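Local atomic coordinates of ZmpA Glycopeptidase (Clostridium perfringens, PDB entry 6XSX), a protein that probably cleaves the peptide backbone of glycoproteins as an M60-family metalloprotease, this chain being the catalytic module of a much longer multidomain protein. Residues Q38-W43 with W224-S229; I102-T107 with T114-V119; T122-P125 with E130-R133; S428-Y433 with V514-E519. All blocks are in the same frame, centred on the assembly; numbering follows the deposited sequence.

Contact 1 of 4, residues Q38-W43 with W224-S229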
loop_
_atom_site.group_PDB
_atom_site.type_symbol
_atom_site.label_atom_id
_atom_site.label_comp_id
_atom_site.label_asym_id
_atom_site.label_seq_id
_atom_site.Cartn_x
_atom_site.Cartn_y
_atom_site.Cartn_z
ATOM N N GLN A 38 5.290 -14.711 -8.058
ATOM C CA GLN A 38 4.539 -14.761 -9.302
ATOM C C GLN A 38 3.297 -15.635 -9.137
ATOM O O GLN A 38 2.265 -15.354 -9.744
ATOM C CB GLN A 38 5.457 -15.143 -10.463
ATOM C CG GLN A 38 6.383 -14.001 -10.856
ATOM C CD GLN A 38 7.605 -14.425 -11.633
ATOM O OE1 GLN A 38 7.735 -15.572 -12.064
ATOM N NE2 GLN A 38 8.520 -13.488 -11.821
ATOM N N LYS A 39 3.392 -16.659 -8.279
ATOM C CA LYS A 39 2.237 -17.486 -7.962
ATOM C C LYS A 39 1.112 -16.614 -7.403
ATOM O O LYS A 39 -0.058 -16.883 -7.654
ATOM C CB LYS A 39 2.582 -18.533 -6.904
ATOM C CG LYS A 39 3.523 -19.641 -7.349
ATOM C CD LYS A 39 3.696 -20.676 -6.264
ATOM C CE LYS A 39 4.661 -21.782 -6.623
ATOM N NZ LYS A 39 5.003 -22.566 -5.413
ATOM N N ARG A 40 1.479 -15.557 -6.665
ATOM C CA ARG A 40 0.530 -14.821 -5.846
ATOM C C ARG A 40 0.248 -13.445 -6.439
ATOM O O ARG A 40 -0.413 -12.631 -5.799
ATOM C CB ARG A 40 1.081 -14.703 -4.422
ATOM C CG ARG A 40 1.234 -16.054 -3.740
ATOM C CD ARG A 40 2.149 -15.960 -2.544
ATOM N NE ARG A 40 2.216 -17.192 -1.764
ATOM C CZ ARG A 40 2.951 -18.256 -2.077
ATOM N NH1 ARG A 40 3.700 -18.249 -3.168
ATOM N NH2 ARG A 40 2.950 -19.308 -1.273
ATOM N N LYS A 41 0.767 -13.201 -7.650
ATOM C CA LYS A 41 0.580 -11.976 -8.416
ATOM C C LYS A 41 1.140 -10.756 -7.688
ATOM O O LYS A 41 0.678 -9.641 -7.919
ATOM C CB LYS A 41 -0.892 -11.725 -8.775
ATOM C CG LYS A 41 -1.679 -12.908 -9.318
ATOM C CD LYS A 41 -1.187 -13.446 -10.638
ATOM C CE LYS A 41 -2.186 -14.398 -11.263
ATOM N NZ LYS A 41 -1.753 -14.791 -12.621
ATOM N N VAL A 42 2.154 -10.937 -6.835
ATOM C CA VAL A 42 2.862 -9.769 -6.321
ATOM C C VAL A 42 4.168 -9.587 -7.096
ATOM O O VAL A 42 4.577 -10.470 -7.848
ATOM C CB VAL A 42 3.056 -9.788 -4.789
ATOM C CG1 VAL A 42 1.728 -9.967 -4.067
ATOM C CG2 VAL A 42 4.054 -10.855 -4.356
ATOM N N TRP A 43 4.813 -8.433 -6.897
ATOM C CA TRP A 43 5.812 -7.925 -7.818
ATOM C C TRP A 43 7.217 -8.349 -7.387
ATOM O O TRP A 43 7.965 -7.544 -6.848
ATOM C CB TRP A 43 5.680 -6.400 -7.939
ATOM C CG TRP A 43 6.439 -5.826 -9.097
ATOM C CD1 TRP A 43 7.397 -6.457 -9.831
ATOM C CD2 TRP A 43 6.327 -4.497 -9.639
ATOM N NE1 TRP A 43 7.874 -5.625 -10.802
ATOM C CE2 TRP A 43 7.239 -4.416 -10.715
ATOM C CE3 TRP A 43 5.540 -3.379 -9.342
ATOM C CZ2 TRP A 43 7.396 -3.257 -11.481
ATOM C CZ3 TRP A 43 5.695 -2.232 -10.096
ATOM C CH2 TRP A 43 6.611 -2.174 -11.153
ATOM N N TRP A 224 -5.469 -7.923 1.622
ATOM C CA TRP A 224 -5.320 -8.456 0.275
ATOM C C TRP A 224 -5.865 -9.886 0.178
ATOM O O TRP A 224 -5.895 -10.461 -0.912
ATOM C CB TRP A 224 -3.847 -8.386 -0.152
ATOM C CG TRP A 224 -3.640 -7.701 -1.466
ATOM C CD1 TRP A 224 -3.194 -8.266 -2.625
ATOM C CD2 TRP A 224 -3.885 -6.313 -1.761
ATOM N NE1 TRP A 224 -3.136 -7.323 -3.614
ATOM C CE2 TRP A 224 -3.561 -6.119 -3.120
ATOM C CE3 TRP A 224 -4.343 -5.222 -1.014
ATOM C CZ2 TRP A 224 -3.677 -4.876 -3.747
ATOM C CZ3 TRP A 224 -4.449 -3.990 -1.629
ATOM C CH2 TRP A 224 -4.120 -3.821 -2.978
ATOM N N GLY A 225 -6.267 -10.462 1.321
ATOM C CA GLY A 225 -6.910 -11.768 1.353
ATOM C C GLY A 225 -5.947 -12.956 1.410
ATOM O O GLY A 225 -6.329 -14.074 1.051
ATOM N N PHE A 226 -4.710 -12.728 1.880
ATOM C CA PHE A 226 -3.781 -13.824 2.140
ATOM C C PHE A 226 -4.127 -14.444 3.490
ATOM O O PHE A 226 -3.569 -14.067 4.514
ATOM C CB PHE A 226 -2.324 -13.358 2.057
ATOM C CG PHE A 226 -1.889 -12.958 0.671
ATOM C CD1 PHE A 226 -1.536 -13.918 -0.266
ATOM C CD2 PHE A 226 -1.841 -11.622 0.302
ATOM C CE1 PHE A 226 -1.149 -13.551 -1.547
ATOM C CE2 PHE A 226 -1.453 -11.256 -0.977
ATOM C CZ PHE A 226 -1.114 -12.220 -1.902
ATOM N N ASP A 227 -5.083 -15.379 3.486
ATOM C CA ASP A 227 -5.669 -15.857 4.729
ATOM C C ASP A 227 -5.304 -17.325 4.961
ATOM O O ASP A 227 -5.822 -17.951 5.881
ATOM C CB ASP A 227 -7.181 -15.605 4.741
ATOM C CG ASP A 227 -7.901 -16.311 3.605
ATOM O OD1 ASP A 227 -7.221 -16.881 2.733
ATOM O OD2 ASP A 227 -9.137 -16.288 3.601
ATOM N N GLU A 228 -4.407 -17.862 4.123
ATOM C CA GLU A 228 -3.901 -19.222 4.269
ATOM C C GLU A 228 -4.945 -20.225 3.774
ATOM O O GLU A 228 -4.850 -21.411 4.074
ATOM C CB GLU A 228 -3.447 -19.513 5.712
ATOM C CG GLU A 228 -2.389 -18.559 6.260
ATOM C CD GLU A 228 -1.087 -18.507 5.469
ATOM O OE1 GLU A 228 -0.630 -19.580 5.015
ATOM O OE2 GLU A 228 -0.535 -17.391 5.286
ATOM N N SER A 229 -5.913 -19.752 2.977
ATOM C CA SER A 229 -7.011 -20.583 2.512
ATOM C C SER A 229 -6.590 -21.454 1.326
ATOM O O SER A 229 -7.290 -22.403 0.980
ATOM C CB SER A 229 -8.236 -19.742 2.184
ATOM O OG SER A 229 -7.985 -18.859 1.096
#

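Contact 2 of 4, residues I102-T107 with T114-V119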
loop_
_atom_site.group_PDB
_atom_site.type_symbol
_atom_site.label_atom_id
_atom_site.label_comp_id
_atom_site.label_asym_id
_atom_site.label_seq_id
_atom_site.Cartn_x
_atom_site.Cartn_y
_atom_site.Cartn_z
ATOM N N ILE A 102 34.707 -6.372 -4.455
ATOM C CA ILE A 102 33.402 -5.735 -4.369
ATOM C C ILE A 102 33.208 -4.851 -5.600
ATOM O O ILE A 102 34.073 -4.052 -5.928
ATOM C CB ILE A 102 33.244 -4.966 -3.038
ATOM C CG1 ILE A 102 33.346 -5.917 -1.839
ATOM C CG2 ILE A 102 31.942 -4.165 -3.023
ATOM C CD1 ILE A 102 32.370 -7.095 -1.888
ATOM N N PRO A 103 32.086 -4.969 -6.344
ATOM C CA PRO A 103 31.896 -4.157 -7.545
ATOM C C PRO A 103 31.552 -2.698 -7.233
ATOM O O PRO A 103 31.377 -2.308 -6.072
ATOM C CB PRO A 103 30.726 -4.866 -8.245
ATOM C CG PRO A 103 29.921 -5.455 -7.101
ATOM C CD PRO A 103 30.958 -5.876 -6.079
ATOM N N GLU A 104 31.429 -1.907 -8.304
ATOM C CA GLU A 104 31.226 -0.474 -8.190
ATOM C C GLU A 104 30.123 -0.049 -9.159
ATOM O O GLU A 104 30.170 -0.376 -10.344
ATOM C CB GLU A 104 32.544 0.246 -8.482
ATOM C CG GLU A 104 32.458 1.750 -8.302
ATOM C CD GLU A 104 33.719 2.535 -8.640
ATOM O OE1 GLU A 104 34.709 1.902 -9.061
ATOM O OE2 GLU A 104 33.709 3.783 -8.488
ATOM N N LYS A 105 29.126 0.679 -8.640
ATOM C CA LYS A 105 28.057 1.207 -9.469
ATOM C C LYS A 105 28.564 2.448 -10.208
ATOM O O LYS A 105 29.453 3.137 -9.713
ATOM C CB LYS A 105 26.826 1.517 -8.609
ATOM C CG LYS A 105 26.043 0.308 -8.108
ATOM C CD LYS A 105 25.540 -0.581 -9.236
ATOM C CE LYS A 105 24.559 -1.628 -8.759
ATOM N NZ LYS A 105 23.791 -2.227 -9.874
ATOM N N PRO A 106 28.024 2.784 -11.406
ATOM C CA PRO A 106 28.367 4.045 -12.073
ATOM C C PRO A 106 28.057 5.236 -11.167
ATOM O O PRO A 106 26.990 5.299 -10.557
ATOM C CB PRO A 106 27.480 4.062 -13.329
ATOM C CG PRO A 106 27.160 2.593 -13.572
ATOM C CD PRO A 106 27.070 1.975 -12.186
ATOM N N THR A 107 29.019 6.163 -11.080
ATOM C CA THR A 107 28.915 7.393 -10.307
ATOM C C THR A 107 27.609 8.131 -10.598
ATOM O O THR A 107 27.005 8.714 -9.699
ATOM C CB THR A 107 30.073 8.345 -10.643
ATOM O OG1 THR A 107 31.278 7.583 -10.715
ATOM C CG2 THR A 107 30.219 9.471 -9.644
ATOM N N THR A 114 27.952 10.588 -2.641
ATOM C CA THR A 114 27.829 9.301 -1.974
ATOM C C THR A 114 29.095 8.492 -2.230
ATOM O O THR A 114 29.533 8.374 -3.372
ATOM C CB THR A 114 26.599 8.521 -2.457
ATOM O OG1 THR A 114 25.505 9.436 -2.460
ATOM C CG2 THR A 114 26.274 7.316 -1.597
ATOM N N ALA A 115 29.651 7.929 -1.150
ATOM C CA ALA A 115 30.775 7.010 -1.226
ATOM C C ALA A 115 30.396 5.792 -2.069
ATOM O O ALA A 115 29.240 5.369 -2.080
ATOM C CB ALA A 115 31.184 6.605 0.171
ATOM N N LYS A 116 31.383 5.242 -2.791
ATOM C CA LYS A 116 31.193 3.994 -3.510
ATOM C C LYS A 116 31.363 2.869 -2.496
ATOM O O LYS A 116 32.479 2.441 -2.201
ATOM C CB LYS A 116 32.171 3.885 -4.688
ATOM C CG LYS A 116 32.104 5.012 -5.709
ATOM C CD LYS A 116 30.812 5.024 -6.507
ATOM C CE LYS A 116 30.918 5.815 -7.798
ATOM N NZ LYS A 116 31.491 4.987 -8.891
ATOM N N ALA A 117 30.239 2.449 -1.907
ATOM C CA ALA A 117 30.276 1.529 -0.784
ATOM C C ALA A 117 28.845 1.148 -0.431
ATOM O O ALA A 117 27.900 1.825 -0.847
ATOM C CB ALA A 117 30.956 2.199 0.391
ATOM N N GLY A 118 28.710 0.083 0.365
ATOM C CA GLY A 118 27.406 -0.374 0.819
ATOM C C GLY A 118 27.529 -1.592 1.728
ATOM O O GLY A 118 28.534 -1.749 2.416
ATOM N N VAL A 119 26.496 -2.443 1.714
ATOM C CA VAL A 119 26.338 -3.509 2.689
ATOM C C VAL A 119 26.102 -4.836 1.961
ATOM O O VAL A 119 25.810 -4.859 0.762
ATOM C CB VAL A 119 25.189 -3.192 3.669
ATOM C CG1 VAL A 119 25.415 -1.895 4.434
ATOM C CG2 VAL A 119 23.839 -3.187 2.971
#

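Contact 3 of 4, residues T122-P125 with E130-R133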
loop_
_atom_site.group_PDB
_atom_site.type_symbol
_atom_site.label_atom_id
_atom_site.label_comp_id
_atom_site.label_asym_id
_atom_site.label_seq_id
_atom_site.Cartn_x
_atom_site.Cartn_y
_atom_site.Cartn_z
ATOM N N THR A 122 22.461 -11.804 2.333
ATOM C CA THR A 122 22.462 -13.113 1.706
ATOM C C THR A 122 21.124 -13.336 1.010
ATOM O O THR A 122 20.081 -12.833 1.443
ATOM C CB THR A 122 22.752 -14.252 2.699
ATOM O OG1 THR A 122 21.676 -14.364 3.629
ATOM C CG2 THR A 122 24.037 -14.054 3.473
ATOM N N SER A 123 21.202 -14.099 -0.081
ATOM C CA SER A 123 20.047 -14.608 -0.790
ATOM C C SER A 123 20.273 -16.102 -0.984
ATOM O O SER A 123 21.331 -16.496 -1.484
ATOM C CB SER A 123 19.894 -13.906 -2.107
ATOM O OG SER A 123 18.878 -14.524 -2.874
ATOM N N ASN A 124 19.303 -16.914 -0.543
ATOM C CA ASN A 124 19.436 -18.358 -0.633
ATOM C C ASN A 124 18.161 -18.940 -1.229
ATOM O O ASN A 124 17.367 -19.549 -0.514
ATOM C CB ASN A 124 19.748 -19.003 0.719
ATOM C CG ASN A 124 20.207 -20.438 0.574
ATOM O OD1 ASN A 124 20.800 -20.799 -0.440
ATOM N ND2 ASN A 124 19.915 -21.264 1.566
ATOM N N PRO A 125 17.935 -18.779 -2.554
ATOM C CA PRO A 125 16.622 -19.038 -3.150
ATOM C C PRO A 125 16.399 -20.498 -3.558
ATOM O O PRO A 125 16.025 -20.788 -4.694
ATOM C CB PRO A 125 16.645 -18.049 -4.333
ATOM C CG PRO A 125 18.095 -18.106 -4.801
ATOM C CD PRO A 125 18.920 -18.311 -3.542
ATOM N N GLU A 130 16.034 -29.235 -2.552
ATOM C CA GLU A 130 16.987 -28.877 -3.597
ATOM C C GLU A 130 18.420 -28.824 -3.064
ATOM O O GLU A 130 19.356 -29.214 -3.756
ATOM C CB GLU A 130 16.649 -27.508 -4.192
ATOM C CG GLU A 130 15.480 -27.539 -5.158
ATOM C CD GLU A 130 14.999 -26.175 -5.622
ATOM O OE1 GLU A 130 15.288 -25.168 -4.943
ATOM O OE2 GLU A 130 14.333 -26.126 -6.657
ATOM N N GLN A 131 18.593 -28.316 -1.840
ATOM C CA GLN A 131 19.904 -27.865 -1.396
ATOM C C GLN A 131 20.529 -28.857 -0.417
ATOM O O GLN A 131 21.748 -28.883 -0.263
ATOM C CB GLN A 131 19.787 -26.452 -0.818
ATOM C CG GLN A 131 21.110 -25.823 -0.402
ATOM C CD GLN A 131 20.891 -24.371 -0.064
ATOM O OE1 GLN A 131 20.225 -24.034 0.918
ATOM N NE2 GLN A 131 21.431 -23.496 -0.897
ATOM N N GLY A 132 19.699 -29.674 0.241
ATOM C CA GLY A 132 20.209 -30.551 1.281
ATOM C C GLY A 132 20.447 -29.768 2.571
ATOM O O GLY A 132 19.602 -28.964 2.969
ATOM N N ARG A 133 21.603 -29.989 3.214
ATOM C CA ARG A 133 21.838 -29.371 4.511
ATOM C C ARG A 133 21.999 -27.860 4.330
ATOM O O ARG A 133 22.403 -27.391 3.263
ATOM C CB ARG A 133 22.973 -30.065 5.275
ATOM C CG ARG A 133 24.368 -29.714 4.780
ATOM C CD ARG A 133 25.474 -30.084 5.749
ATOM N NE ARG A 133 26.763 -29.729 5.178
ATOM C CZ ARG A 133 27.527 -30.547 4.460
ATOM N NH1 ARG A 133 27.129 -31.786 4.221
ATOM N NH2 ARG A 133 28.688 -30.123 3.983
#

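Contact 4 of 4, residues S428-Y433 with V514-E519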
loop_
_atom_site.group_PDB
_atom_site.type_symbol
_atom_site.label_atom_id
_atom_site.label_comp_id
_atom_site.label_asym_id
_atom_site.label_seq_id
_atom_site.Cartn_x
_atom_site.Cartn_y
_atom_site.Cartn_z
ATOM N N SER A 428 -30.723 -3.090 -2.414
ATOM C CA SER A 428 -31.867 -2.274 -2.059
ATOM C C SER A 428 -31.390 -0.948 -1.480
ATOM O O SER A 428 -32.207 -0.153 -1.032
ATOM C CB SER A 428 -32.783 -3.000 -1.106
ATOM O OG SER A 428 -32.074 -3.413 0.054
ATOM N N ASN A 429 -30.067 -0.747 -1.452
ATOM C CA ASN A 429 -29.463 0.502 -1.021
ATOM C C ASN A 429 -28.793 1.153 -2.226
ATOM O O ASN A 429 -28.229 0.460 -3.077
ATOM C CB ASN A 429 -28.355 0.296 0.017
ATOM C CG ASN A 429 -28.790 -0.463 1.254
ATOM O OD1 ASN A 429 -28.844 -1.694 1.250
ATOM N ND2 ASN A 429 -29.090 0.268 2.319
ATOM N N LYS A 430 -28.823 2.489 -2.268
ATOM C CA LYS A 430 -28.110 3.236 -3.292
ATOM C C LYS A 430 -26.629 3.308 -2.918
ATOM O O LYS A 430 -26.146 4.320 -2.411
ATOM C CB LYS A 430 -28.784 4.596 -3.516
ATOM C CG LYS A 430 -30.262 4.507 -3.885
ATOM C CD LYS A 430 -30.833 5.824 -4.407
ATOM C CE LYS A 430 -32.287 5.725 -4.822
ATOM N NZ LYS A 430 -32.847 7.064 -5.124
ATOM N N LEU A 431 -25.918 2.209 -3.175
ATOM C CA LEU A 431 -24.555 2.030 -2.702
ATOM C C LEU A 431 -23.648 3.116 -3.280
ATOM O O LEU A 431 -22.615 3.419 -2.691
ATOM C CB LEU A 431 -24.067 0.631 -3.084
ATOM C CG LEU A 431 -24.855 -0.550 -2.509
ATOM C CD1 LEU A 431 -24.284 -1.853 -3.041
ATOM C CD2 LEU A 431 -24.836 -0.552 -0.983
ATOM N N TRP A 432 -24.052 3.719 -4.408
ATOM C CA TRP A 432 -23.234 4.739 -5.053
ATOM C C TRP A 432 -23.240 6.055 -4.276
ATOM O O TRP A 432 -22.556 6.996 -4.673
ATOM C CB TRP A 432 -23.642 4.962 -6.515
ATOM C CG TRP A 432 -25.128 5.047 -6.701
ATOM C CD1 TRP A 432 -25.891 6.177 -6.716
ATOM C CD2 TRP A 432 -26.039 3.945 -6.866
ATOM N NE1 TRP A 432 -27.212 5.861 -6.893
ATOM C CE2 TRP A 432 -27.336 4.499 -6.988
ATOM C CE3 TRP A 432 -25.889 2.551 -6.923
ATOM C CZ2 TRP A 432 -28.471 3.705 -7.169
ATOM C CZ3 TRP A 432 -27.013 1.767 -7.090
ATOM C CH2 TRP A 432 -28.284 2.337 -7.214
ATOM N N TYR A 433 -23.995 6.130 -3.173
ATOM C CA TYR A 433 -23.940 7.313 -2.322
ATOM C C TYR A 433 -22.879 7.157 -1.227
ATOM O O TYR A 433 -22.660 8.089 -0.456
ATOM C CB TYR A 433 -25.307 7.640 -1.707
ATOM C CG TYR A 433 -26.374 8.158 -2.647
ATOM C CD1 TYR A 433 -26.050 8.772 -3.850
ATOM C CD2 TYR A 433 -27.718 8.079 -2.312
ATOM C CE1 TYR A 433 -27.026 9.242 -4.715
ATOM C CE2 TYR A 433 -28.710 8.549 -3.163
ATOM C CZ TYR A 433 -28.362 9.136 -4.369
ATOM O OH TYR A 433 -29.323 9.605 -5.217
ATOM N N VAL A 514 -34.022 13.567 0.675
ATOM C CA VAL A 514 -33.881 12.324 1.413
ATOM C C VAL A 514 -32.470 12.266 2.000
ATOM O O VAL A 514 -31.490 12.320 1.259
ATOM C CB VAL A 514 -34.193 11.120 0.503
ATOM C CG1 VAL A 514 -33.978 9.784 1.203
ATOM C CG2 VAL A 514 -35.602 11.196 -0.085
ATOM N N ALA A 515 -32.383 12.171 3.336
ATOM C CA ALA A 515 -31.114 12.087 4.044
ATOM C C ALA A 515 -30.665 10.627 4.094
ATOM O O ALA A 515 -31.498 9.729 4.081
ATOM C CB ALA A 515 -31.249 12.674 5.434
ATOM N N TYR A 516 -29.343 10.406 4.124
ATOM C CA TYR A 516 -28.796 9.054 4.108
ATOM C C TYR A 516 -27.853 8.874 5.286
ATOM O O TYR A 516 -27.098 9.789 5.602
ATOM C CB TYR A 516 -28.077 8.745 2.794
ATOM C CG TYR A 516 -29.002 8.260 1.714
ATOM C CD1 TYR A 516 -29.782 9.153 0.993
ATOM C CD2 TYR A 516 -29.115 6.906 1.429
ATOM C CE1 TYR A 516 -30.647 8.706 0.004
ATOM C CE2 TYR A 516 -29.966 6.445 0.439
ATOM C CZ TYR A 516 -30.737 7.351 -0.272
ATOM O OH TYR A 516 -31.584 6.911 -1.246
ATOM N N ASP A 517 -27.915 7.690 5.916
ATOM C CA ASP A 517 -27.137 7.432 7.117
ATOM C C ASP A 517 -25.899 6.586 6.810
ATOM O O ASP A 517 -25.646 6.215 5.662
ATOM C CB ASP A 517 -28.002 6.858 8.241
ATOM C CG ASP A 517 -28.355 5.388 8.091
ATOM O OD1 ASP A 517 -27.784 4.710 7.184
ATOM O OD2 ASP A 517 -29.222 4.930 8.876
ATOM N N ASN A 518 -25.159 6.261 7.873
ATOM C CA ASN A 518 -23.824 5.694 7.790
ATOM C C ASN A 518 -23.848 4.301 7.160
ATOM O O ASN A 518 -22.803 3.805 6.753
ATOM C CB ASN A 518 -23.140 5.663 9.162
ATOM C CG ASN A 518 -22.632 7.019 9.608
ATOM O OD1 ASN A 518 -21.944 7.699 8.844
ATOM N ND2 ASN A 518 -22.933 7.401 10.848
ATOM N N GLU A 519 -25.025 3.668 7.120
ATOM C CA GLU A 519 -25.186 2.386 6.450
ATOM C C GLU A 519 -25.981 2.556 5.150
ATOM O O GLU A 519 -26.545 1.592 4.635
ATOM C CB GLU A 519 -25.789 1.362 7.414
ATOM C CG GLU A 519 -24.803 0.930 8.485
ATOM C CD GLU A 519 -25.301 -0.041 9.541
ATOM O OE1 GLU A 519 -26.339 -0.708 9.308
ATOM O OE2 GLU A 519 -24.665 -0.092 10.620
HETATM O O HOH W 1 -33.672 8.100 -2.010
#

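Contact 1 of 4, residues Q38-W43 with W224-S229
R40 and F226 carry this small buried contact, with V42 at its side. R40 CB lies at the edge of the F226 ring, near the ring plane, 3.8 Å from F226 CE1. R40 CG stands anti to the carbonyl carbon, beside the backbone N (chi1 -64°), and keeps to the same corner, 4.1 Å from F226 CE1. From there the chain runs extended to NE and leaves the phenyl group behind. The polar end is held elsewhere: NE bonds to the backbone O of S234, NH1 forms a salt bridge with E36, and NH2 is also hydrogen-bonded outside the two segments. The backbone of R40 also meets the ring. R40 O lies in the ring plane at the edge, 4.0 Å from F226 CZ. V42 adds an apolar touch, V42 CG1 to F226 CZ at 4.2 Å, from an oblique direction.

Each segment holds the end of a helix and the turn after it. Helix 33-39 ends in a Schellman motif with K41 at positive phi, and helix 206-224 ends in another at G225. F226 comes one residue later, at the centre of an inverse gamma turn. The contact thus joins two helix ends within the catalytic module. R374 of helix 365-375 makes a cation-pi contact with F226. Further along, D227 forms an Asx turn: D227 OD1 accepts from S229 N and, at 2.7 Å, from S229 OG.

Contact 2 of 4, residues I102-T107 with T114-V119
K116 reaches across to the loop 102-107 and places its ammonium group among three oxygens. The bond to E104 is a salt bridge, with K116 NZ 2.6 Å from E104 OE2. A second bond goes to the backbone, K116 NZ to K105 O at 2.9 Å. The third is longer, K116 NZ to T107 OG1 at 3.2 Å.

The lysine chain is not straight. It bends at chi2 and again at chi4 (84°), and this second bend turns NZ into the curve of the loop. E104 does the opposite. Its CG stands anti to the backbone N (chi1 -176°) and the chain stays extended, which carries the carboxylate out over the lysine. E104 OE2 therefore lies beside the aliphatic part of the lysine as well, 3.4 Å from K116 CG. The ammonium group meets OE2 on its anti side, tilted 29° out of the carboxylate plane.

The loop links two strands of different sheets. Strand 96-101 is an outermost strand of a four-stranded antiparallel sheet, and strand 117-123 lies within the ten-stranded mixed sheet. K116 comes just before the second of these strands, and its backbone bonds to S57. NZ approaches K105 O almost straight along the carbonyl direction. T107 crosses the lysine at about a right angle, with T107 OG1 3.4 Å from K116 CE. The side chain of K105 leads away from K116. Its NZ bonds to D88 O and forms a salt bridge with a bound MES molecule, probably from the crystallisation liquor.

Contact 3 of 4, residues T122-P125 with E130-R133
N124 and Q131 meet amide to amide, and most of the contact lies in this one pair. The two side chains come from opposite directions. Q131 NE2 donates to N124 OD1 at 2.8 Å, with a nearly straight N-H...O angle of 171°. N124 ND2 donates back to Q131 OE1 at 2.9 Å. Both bonds fall on carbonyl lone pairs in plane, and the amide planes are only 15° apart. Each CG stands anti to its own backbone N (chi1 -166° for N124), which extends the two amides toward each other. Three of the four amide atoms have a second partner: N124 ND2 bonds to Q28 O, Q131 OE1 to S29 OG and Q131 NE2 to P72 O. This network gives every polar atom of the two amides at least one partner and should fix both amide flips.

The other side is looser. E130 is exposed, and E130 OE1 lies 4.4 Å from P125 O without a bond. That carboxylate oxygen instead accepts from T127 N, just before helix 128-131. The whole is a reciprocal amide pair, a cyclic two-bond arrangement, joining the end of strand 117-123 to the C-terminal end of the short helix 128-131.

Contact 4 of 4, residues S428-Y433 with V514-E519
The backbones stay well apart, with CA atoms 8.2 Å from each other at Y433 and Y516, and no hydrogen bond crosses between the segments. The contact sets a 3-10 turn, 431-433, against strand 511-517 of the four-stranded antiparallel sheet near the C-terminus. It thus joins the loop after helix 415-421 to that sheet.

Y433 and Y516 form a T-shaped (edge-to-face) pair. The edge of Y433 points at the face of Y516, with centroids 5.0 Å apart and planes at 79°. Y433 CD2 sits over the centre of the Y516 ring, and CE2 approaches its CE1-CZ side. Y433 CD2 is 3.7 Å from Y516 CZ. On its own side of the contact, Y433 has W432 NE1 over one ring face, toward the rim. Its hydroxyl bonds to E482 of the neighbouring strand 478-485.

K430 crosses Y516 at about a right angle. Its chain is extended beyond CG (chi2 -167°) and passes the phenol oxygen, with K430 CD 3.4 Å from Y516 OH. NZ goes on to a salt bridge with E482, so this one glutamate receives both K430 and Y433. N429 ND2 approaches E519 O but bonds to I520 O instead. On the strand side, D517 OD1 closes an Asx turn by accepting from E519 N at 2.9 Å. One water lies between K430 and Y516: its distance to Y516 OH is short, 2.5 Å, and its bond to K430 NZ, at 3.4 Å, is weak.

Overall arrangement
Contact 1 is the buried one, its centre about 14 Å from the centre of the chain, and is apolar across its segments. Contact 2 lies on the surface and rests on charge and hydrogen bonds. Contacts 3 and 4 are partly buried; the first is built from paired amides, the second from aromatic rings with a water at the margin. Contacts 2 and 3 use the same strand, 117-123, near its two ends, with centres about 27 Å apart. Contact 4 stands opposite both across the chain's centre, its centre about 58 Å from that of contact 2. Contact 1 lies between, about 10 Å from contact 3 and about 20 Å from contact 4 by nearest atoms.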